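Local coordinates for protein yeast glycogen phosphorylase (Saccharomyces cerevisiae, PDB 1YGP) that belongs to the glycogen phosphorylases, dimeric enzymes of the GT-B clan, and holds a pyridoxal-5'-phosphate in a pocket within each chain, at residues L112-I117 with L522-P527; I576-L581 with E702-A707. One frame throughout, in Å; residues are numbered along the deposited sequence.

Contact 1 of 2, residues L112-I117 with L522-P527; sequences LDNALI and LKQANP
Asn114 and Gln524 bring the two backbones closest, their CA atoms 7.0 Å apart, where helix 111-117 meets the last turn of helix 518-524. That turn is wider than usual, of the pi type, and gives way to a loop in which Asn526 takes the N-cap position of helix 527-536. Most of the gap is bridged by Gln524. With CG anti to the backbone N (chi1 -168°), its chain runs out in extended form and sets the amide against the backbone of helix 111-117, CD lying 3.9 Å from Asn114 N. The side chains of Gln524 and Asn114 cross at about a right angle. Asp113 instead slides past Gln524 in the opposite direction, placing OD2 3.7 Å from Gln524 CG, while this same oxygen forms a salt bridge with Arg135. On the next turn Ile117 offers both its branches: CD1 rests 4.0 Å from Gln524 CA, and CG2 meets the aliphatic part of Lys523 at CD, 4.0 Å away. The ammonium of Lys523 belongs to a salt bridge with Glu542. The interface is thus a modest one near the surface, made by the amide end of Gln524 against the backbone and CB of Asn114, and by the branches of Ile117 against Gln524 and the methylenes of Lys523. Asp113 and Lys523 direct their charges to partners beyond the two segments, so carbon and amide groups join the helices here.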
ATOM      1  N   LEU A 112      -3.480  -4.281 -18.945  1.00  2.00           N
ATOM      2  CA  LEU A 112      -2.435  -4.232 -19.982  1.00  5.14           C
ATOM      3  C   LEU A 112      -2.816  -4.588 -21.415  1.00  4.28           C
ATOM      4  O   LEU A 112      -2.620  -3.753 -22.298  1.00  4.74           O
ATOM      5  CB  LEU A 112      -1.217  -5.148 -19.649  1.00  7.11           C
ATOM      6  CG  LEU A 112       0.253  -4.699 -19.871  1.00  5.56           C
ATOM      7  CD1 LEU A 112       1.166  -5.902 -19.813  1.00  5.01           C
ATOM      8  CD2 LEU A 112       0.477  -4.132 -21.243  1.00  4.10           C
ATOM      9  N   ASP A 113      -3.373  -5.750 -21.746  1.00  4.74           N
ATOM     10  CA  ASP A 113      -3.516  -6.054 -23.165  1.00  6.79           C
ATOM     11  C   ASP A 113      -4.535  -5.179 -23.873  1.00  7.35           C
ATOM     12  O   ASP A 113      -4.376  -4.787 -25.033  1.00  3.28           O
ATOM     13  CB  ASP A 113      -3.893  -7.483 -23.314  1.00  8.31           C
ATOM     14  CG  ASP A 113      -3.614  -8.064 -24.675  1.00  9.05           C
ATOM     15  OD1 ASP A 113      -2.781  -7.542 -25.409  1.00  8.15           O
ATOM     16  OD2 ASP A 113      -4.236  -9.080 -24.974  1.00 17.22           O
ATOM     17  N   ASN A 114      -5.568  -4.835 -23.102  1.00  5.80           N
ATOM     18  CA  ASN A 114      -6.564  -3.923 -23.556  1.00  2.98           C
ATOM     19  C   ASN A 114      -5.888  -2.613 -23.918  1.00  4.83           C
ATOM     20  O   ASN A 114      -6.228  -2.060 -24.967  1.00  7.28           O
ATOM     21  CB  ASN A 114      -7.582  -3.739 -22.461  1.00  4.47           C
ATOM     22  CG  ASN A 114      -8.790  -2.962 -22.962  1.00  7.25           C
ATOM     23  OD1 ASN A 114      -8.956  -1.808 -22.592  1.00  7.07           O
ATOM     24  ND2 ASN A 114      -9.657  -3.479 -23.839  1.00  2.85           N
ATOM     25  N   ALA A 115      -4.906  -2.131 -23.151  1.00  5.07           N
ATOM     26  CA  ALA A 115      -4.189  -0.907 -23.497  1.00  7.28           C
ATOM     27  C   ALA A 115      -3.368  -1.098 -24.750  1.00  9.95           C
ATOM     28  O   ALA A 115      -3.266  -0.191 -25.572  1.00 17.27           O
ATOM     29  CB  ALA A 115      -3.209  -0.463 -22.438  1.00  2.00           C
ATOM     30  N   LEU A 116      -2.804  -2.280 -24.957  1.00 12.85           N
ATOM     31  CA  LEU A 116      -2.024  -2.533 -26.155  1.00 12.98           C
ATOM     32  C   LEU A 116      -2.857  -2.495 -27.437  1.00 11.33           C
ATOM     33  O   LEU A 116      -2.380  -2.050 -28.499  1.00 14.90           O
ATOM     34  CB  LEU A 116      -1.338  -3.879 -25.952  1.00  9.76           C
ATOM     35  CG  LEU A 116       0.157  -3.889 -25.673  1.00 12.77           C
ATOM     36  CD1 LEU A 116       0.490  -2.934 -24.545  1.00 19.07           C
ATOM     37  CD2 LEU A 116       0.589  -5.305 -25.330  1.00 14.97           C
ATOM     38  N   ILE A 117      -4.094  -2.994 -27.355  1.00 10.85           N
ATOM     39  CA  ILE A 117      -5.036  -3.001 -28.470  1.00 11.21           C
ATOM     40  C   ILE A 117      -5.597  -1.606 -28.633  1.00 15.83           C
ATOM     41  O   ILE A 117      -5.591  -1.111 -29.752  1.00 24.26           O
ATOM     42  CB  ILE A 117      -6.183  -4.023 -28.207  1.00  6.32           C
ATOM     43  CG1 ILE A 117      -5.625  -5.400 -28.487  1.00  2.00           C
ATOM     44  CG2 ILE A 117      -7.417  -3.776 -29.068  1.00  2.85           C
ATOM     45  CD1 ILE A 117      -6.447  -6.451 -27.755  1.00  2.00           C
ATOM     46  N   LEU A 522     -14.137  -9.968 -28.481  1.00 15.42           N
ATOM     47  CA  LEU A 522     -13.775 -10.622 -29.740  1.00  8.82           C
ATOM     48  C   LEU A 522     -12.289 -10.460 -30.050  1.00  9.55           C
ATOM     49  O   LEU A 522     -11.565 -11.437 -30.258  1.00  7.82           O
ATOM     50  CB  LEU A 522     -14.586 -10.054 -30.908  1.00  5.24           C
ATOM     51  CG  LEU A 522     -14.324 -10.476 -32.366  1.00  2.23           C
ATOM     52  CD1 LEU A 522     -14.467 -11.960 -32.520  1.00  6.29           C
ATOM     53  CD2 LEU A 522     -15.352  -9.858 -33.284  1.00  2.00           C
ATOM     54  N   LYS A 523     -11.756  -9.245 -30.052  1.00 11.59           N
ATOM     55  CA  LYS A 523     -10.367  -9.081 -30.461  1.00 13.58           C
ATOM     56  C   LYS A 523      -9.392  -9.485 -29.375  1.00 13.91           C
ATOM     57  O   LYS A 523      -8.368 -10.091 -29.683  1.00 18.84           O
ATOM     58  CB  LYS A 523     -10.096  -7.631 -30.886  1.00 12.19           C
ATOM     59  CG  LYS A 523      -8.723  -7.527 -31.492  1.00  6.74           C
ATOM     60  CD  LYS A 523      -8.501  -6.154 -32.036  1.00 16.15           C
ATOM     61  CE  LYS A 523      -7.066  -6.045 -32.561  1.00 23.61           C
ATOM     62  NZ  LYS A 523      -6.696  -7.105 -33.488  1.00 21.52           N
ATOM     63  N   GLN A 524      -9.657  -9.186 -28.108  1.00 13.13           N
ATOM     64  CA  GLN A 524      -8.751  -9.601 -27.064  1.00 14.45           C
ATOM     65  C   GLN A 524      -8.901 -11.093 -26.832  1.00 16.32           C
ATOM     66  O   GLN A 524      -7.930 -11.835 -26.986  1.00 22.11           O
ATOM     67  CB  GLN A 524      -9.056  -8.861 -25.797  1.00 11.11           C
ATOM     68  CG  GLN A 524      -7.963  -9.041 -24.761  1.00 15.29           C
ATOM     69  CD  GLN A 524      -7.905  -7.849 -23.837  1.00 15.32           C
ATOM     70  OE1 GLN A 524      -7.716  -7.950 -22.639  1.00 15.04           O
ATOM     71  NE2 GLN A 524      -8.031  -6.629 -24.336  1.00 19.99           N
ATOM     72  N   ALA A 525     -10.116 -11.535 -26.504  1.00 13.67           N
ATOM     73  CA  ALA A 525     -10.372 -12.925 -26.187  1.00 13.08           C
ATOM     74  C   ALA A 525     -10.185 -13.892 -27.331  1.00 15.06           C
ATOM     75  O   ALA A 525      -9.788 -15.026 -27.073  1.00 13.18           O
ATOM     76  CB  ALA A 525     -11.794 -13.105 -25.674  1.00 12.84           C
ATOM     77  N   ASN A 526     -10.427 -13.492 -28.588  1.00 18.25           N
ATOM     78  CA  ASN A 526     -10.325 -14.423 -29.701  1.00 17.15           C
ATOM     79  C   ASN A 526      -9.630 -13.829 -30.924  1.00 18.03           C
ATOM     80  O   ASN A 526     -10.223 -13.699 -32.006  1.00 17.30           O
ATOM     81  CB  ASN A 526     -11.725 -14.890 -30.063  1.00 19.41           C
ATOM     82  CG  ASN A 526     -11.792 -16.222 -30.808  1.00 25.16           C
ATOM     83  OD1 ASN A 526     -10.814 -16.758 -31.348  1.00 28.10           O
ATOM     84  ND2 ASN A 526     -12.973 -16.830 -30.874  1.00 23.80           N
ATOM     85  N   PRO A 527      -8.330 -13.497 -30.840  1.00 17.46           N
ATOM     86  CA  PRO A 527      -7.544 -12.932 -31.929  1.00 15.45           C
ATOM     87  C   PRO A 527      -7.584 -13.750 -33.202  1.00 18.81           C
ATOM     88  O   PRO A 527      -7.770 -13.194 -34.280  1.00 20.94           O
ATOM     89  CB  PRO A 527      -6.167 -12.829 -31.367  1.00 14.59           C
ATOM     90  CG  PRO A 527      -6.078 -13.971 -30.369  1.00 11.70           C
ATOM     91  CD  PRO A 527      -7.444 -13.812 -29.719  1.00 15.68           C
TER

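Contact 2 of 2, residues I576-L581 with E702-A707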
ATOM      1  N   ILE A 576      -7.788 -25.840 -27.346  1.00 17.16           N
ATOM      2  CA  ILE A 576      -6.489 -26.235 -26.827  1.00 16.59           C
ATOM      3  C   ILE A 576      -6.076 -25.267 -25.740  1.00 16.48           C
ATOM      4  O   ILE A 576      -5.605 -25.752 -24.709  1.00 17.28           O
ATOM      5  CB  ILE A 576      -5.422 -26.260 -27.964  1.00 16.68           C
ATOM      6  CG1 ILE A 576      -5.679 -27.480 -28.837  1.00  7.28           C
ATOM      7  CG2 ILE A 576      -3.994 -26.259 -27.391  1.00 12.53           C
ATOM      8  CD1 ILE A 576      -4.935 -27.409 -30.194  1.00  9.55           C
ATOM      9  N   ARG A 577      -6.261 -23.949 -25.914  1.00 17.19           N
ATOM     10  CA  ARG A 577      -5.896 -22.997 -24.869  1.00 19.01           C
ATOM     11  C   ARG A 577      -6.586 -23.357 -23.570  1.00 20.74           C
ATOM     12  O   ARG A 577      -5.906 -23.457 -22.549  1.00 27.86           O
ATOM     13  CB  ARG A 577      -6.327 -21.559 -25.091  1.00 21.59           C
ATOM     14  CG  ARG A 577      -5.873 -20.789 -26.306  1.00 30.62           C
ATOM     15  CD  ARG A 577      -6.091 -19.295 -26.040  1.00 33.64           C
ATOM     16  NE  ARG A 577      -7.478 -18.984 -25.744  1.00 40.30           N
ATOM     17  CZ  ARG A 577      -8.044 -17.834 -26.109  1.00 42.51           C
ATOM     18  NH1 ARG A 577      -7.366 -16.898 -26.766  1.00 42.61           N
ATOM     19  NH2 ARG A 577      -9.333 -17.641 -25.827  1.00 44.71           N
ATOM     20  N   LEU A 578      -7.907 -23.597 -23.583  1.00 19.32           N
ATOM     21  CA  LEU A 578      -8.647 -23.911 -22.380  1.00 15.46           C
ATOM     22  C   LEU A 578      -8.090 -25.170 -21.741  1.00 20.32           C
ATOM     23  O   LEU A 578      -7.856 -25.196 -20.529  1.00 18.20           O
ATOM     24  CB  LEU A 578     -10.119 -24.116 -22.703  1.00 13.38           C
ATOM     25  CG  LEU A 578     -10.996 -24.518 -21.517  1.00 10.48           C
ATOM     26  CD1 LEU A 578     -10.995 -23.396 -20.497  1.00  9.32           C
ATOM     27  CD2 LEU A 578     -12.389 -24.854 -21.995  1.00  6.16           C
ATOM     28  N   VAL A 579      -7.812 -26.194 -22.558  1.00 25.30           N
ATOM     29  CA  VAL A 579      -7.251 -27.454 -22.081  1.00 26.77           C
ATOM     30  C   VAL A 579      -5.934 -27.146 -21.368  1.00 24.05           C
ATOM     31  O   VAL A 579      -5.755 -27.564 -20.214  1.00 22.86           O
ATOM     32  CB  VAL A 579      -7.066 -28.422 -23.303  1.00 28.52           C
ATOM     33  CG1 VAL A 579      -6.388 -29.712 -22.909  1.00 27.34           C
ATOM     34  CG2 VAL A 579      -8.436 -28.860 -23.812  1.00 28.57           C
ATOM     35  N   ASP A 580      -5.073 -26.330 -21.984  1.00 21.00           N
ATOM     36  CA  ASP A 580      -3.819 -25.925 -21.375  1.00 23.48           C
ATOM     37  C   ASP A 580      -4.058 -25.290 -20.008  1.00 23.71           C
ATOM     38  O   ASP A 580      -3.302 -25.604 -19.073  1.00 23.48           O
ATOM     39  CB  ASP A 580      -3.073 -24.903 -22.238  1.00 26.05           C
ATOM     40  CG  ASP A 580      -2.225 -25.386 -23.412  1.00 30.58           C
ATOM     41  OD1 ASP A 580      -1.531 -26.399 -23.293  1.00 34.94           O
ATOM     42  OD2 ASP A 580      -2.224 -24.710 -24.443  1.00 30.52           O
ATOM     43  N   LEU A 581      -5.119 -24.463 -19.861  1.00 20.68           N
ATOM     44  CA  LEU A 581      -5.435 -23.789 -18.603  1.00 18.99           C
ATOM     45  C   LEU A 581      -5.796 -24.800 -17.530  1.00 21.08           C
ATOM     46  O   LEU A 581      -5.261 -24.759 -16.420  1.00 19.98           O
ATOM     47  CB  LEU A 581      -6.625 -22.843 -18.712  1.00 15.11           C
ATOM     48  CG  LEU A 581      -6.600 -21.447 -18.040  1.00 17.78           C
ATOM     49  CD1 LEU A 581      -8.014 -20.907 -18.018  1.00 15.07           C
ATOM     50  CD2 LEU A 581      -6.136 -21.491 -16.597  1.00 18.11           C
ATOM     51  N   GLU A 702     -12.149 -14.920 -20.574  1.00 13.26           N
ATOM     52  CA  GLU A 702     -11.607 -14.630 -21.886  1.00 13.08           C
ATOM     53  C   GLU A 702     -10.959 -15.882 -22.463  1.00 15.44           C
ATOM     54  O   GLU A 702     -10.797 -15.935 -23.678  1.00 17.54           O
ATOM     55  CB  GLU A 702     -10.570 -13.527 -21.822  1.00 10.65           C
ATOM     56  CG  GLU A 702     -11.111 -12.099 -21.749  1.00 14.23           C
ATOM     57  CD  GLU A 702     -10.038 -11.047 -21.445  1.00 19.28           C
ATOM     58  OE1 GLU A 702      -8.972 -11.051 -22.062  1.00 24.77           O
ATOM     59  OE2 GLU A 702     -10.252 -10.220 -20.566  1.00 23.40           O
ATOM     60  N   ILE A 703     -10.569 -16.898 -21.666  1.00 14.27           N
ATOM     61  CA  ILE A 703     -10.009 -18.126 -22.211  1.00 11.01           C
ATOM     62  C   ILE A 703     -11.147 -19.108 -22.476  1.00 12.76           C
ATOM     63  O   ILE A 703     -11.202 -19.747 -23.532  1.00 16.70           O
ATOM     64  CB  ILE A 703      -8.987 -18.739 -21.217  1.00 12.04           C
ATOM     65  CG1 ILE A 703      -7.827 -17.777 -20.997  1.00 17.01           C
ATOM     66  CG2 ILE A 703      -8.414 -20.040 -21.768  1.00 14.11           C
ATOM     67  CD1 ILE A 703      -7.072 -17.262 -22.264  1.00 17.58           C
ATOM     68  N   ILE A 704     -12.090 -19.190 -21.527  1.00 10.29           N
ATOM     69  CA  ILE A 704     -13.224 -20.107 -21.567  1.00  7.16           C
ATOM     70  C   ILE A 704     -14.232 -19.775 -22.650  1.00 10.91           C
ATOM     71  O   ILE A 704     -14.546 -20.678 -23.425  1.00 16.36           O
ATOM     72  CB  ILE A 704     -13.919 -20.120 -20.193  1.00  2.16           C
ATOM     73  CG1 ILE A 704     -12.980 -20.759 -19.210  1.00  2.00           C
ATOM     74  CG2 ILE A 704     -15.246 -20.870 -20.230  1.00  6.69           C
ATOM     75  CD1 ILE A 704     -13.515 -20.812 -17.779  1.00 11.16           C
ATOM     76  N   ILE A 705     -14.757 -18.554 -22.785  1.00  9.30           N
ATOM     77  CA  ILE A 705     -15.746 -18.289 -23.817  1.00  9.33           C
ATOM     78  C   ILE A 705     -15.325 -18.595 -25.269  1.00 11.80           C
ATOM     79  O   ILE A 705     -16.077 -19.353 -25.894  1.00 14.48           O
ATOM     80  CB  ILE A 705     -16.199 -16.826 -23.596  1.00  3.61           C
ATOM     81  CG1 ILE A 705     -17.144 -16.913 -22.413  1.00  2.17           C
ATOM     82  CG2 ILE A 705     -16.851 -16.170 -24.809  1.00  2.00           C
ATOM     83  CD1 ILE A 705     -17.637 -15.627 -21.735  1.00  7.46           C
ATOM     84  N   PRO A 706     -14.222 -18.192 -25.919  1.00 10.84           N
ATOM     85  CA  PRO A 706     -13.929 -18.566 -27.313  1.00 10.40           C
ATOM     86  C   PRO A 706     -13.730 -20.071 -27.563  1.00 12.11           C
ATOM     87  O   PRO A 706     -13.629 -20.495 -28.719  1.00  6.18           O
ATOM     88  CB  PRO A 706     -12.700 -17.754 -27.673  1.00  4.96           C
ATOM     89  CG  PRO A 706     -12.737 -16.609 -26.696  1.00 10.74           C
ATOM     90  CD  PRO A 706     -13.205 -17.285 -25.409  1.00 10.37           C
ATOM     91  N   ALA A 707     -13.605 -20.879 -26.498  1.00 11.05           N
ATOM     92  CA  ALA A 707     -13.426 -22.312 -26.598  1.00 10.31           C
ATOM     93  C   ALA A 707     -14.755 -23.036 -26.593  1.00 15.88           C
ATOM     94  O   ALA A 707     -14.826 -24.255 -26.775  1.00 17.72           O
ATOM     95  CB  ALA A 707     -12.660 -22.835 -25.420  1.00 10.42           C
TER
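Helix packing against a Rossmann-like parallel sheet is the setting here: Leu578 of the long helix 562-584 lies beside Ile703, near the end of helix 698-704, with their CA atoms 5.9 Å apart. Ile703 presents two branches to two kinds of neighbour. Its CG2, anti to the backbone N, reaches 3.9 Å from Leu578 CA and meets the CD1 methyl of Leu581, whereas its CD1 sits over one face of the Arg577 guanidinium, offset toward the rim and 3.9 Å from NE. The Arg577 chain bends at chi3 (-58°), which places NE, and the flat group beyond it lies against the turn that follows Ile703. There Pro706 CG comes to the guanidinium edge, near its plane, 3.7 Å from NH2. Although Glu702 O is also close to NH2, it approaches obliquely at an angle too poor for a hydrogen bond; NH2 is instead hydrogen-bonded to Ala525 O, in the loop after helix 518-524. Deeper in, Leu578 sends CD1 against Ile704 CG1, and its CB packs 3.9 Å from Ala707 CB. The underside of this cluster is strand 601-606 of the six-stranded parallel sheet, where Leu578 touches Phe602 and both Leu578 and Ile704 touch Met604. Beyond Ile704, Ile705 turns to helix 724-730 and packs on Lys728, which lines the pyridoxal-5'-phosphate pocket.

How the contacts relate
From the N terminus, the chain passes through helix 111-117, then builds eight of the nine strands of the large mixed sheet before contact 1 closes that span of 404 residues at helix 518-524. Contact 2 opens only afterwards, so the two loops follow in series, neither nested nor crossed. Its span of 120 residues holds strands 601-606, 649-654 and 688-693 of the second, parallel sheet. The contacts, centred 15 Å apart, meet at the loop after helix 518-524, where Asn526 ND2 packs 3.3 Å from Pro706 CB. Together they link helix 111-117, through 522-527, to the helices covering the parallel sheet, close to the pyridoxal-5'-phosphate.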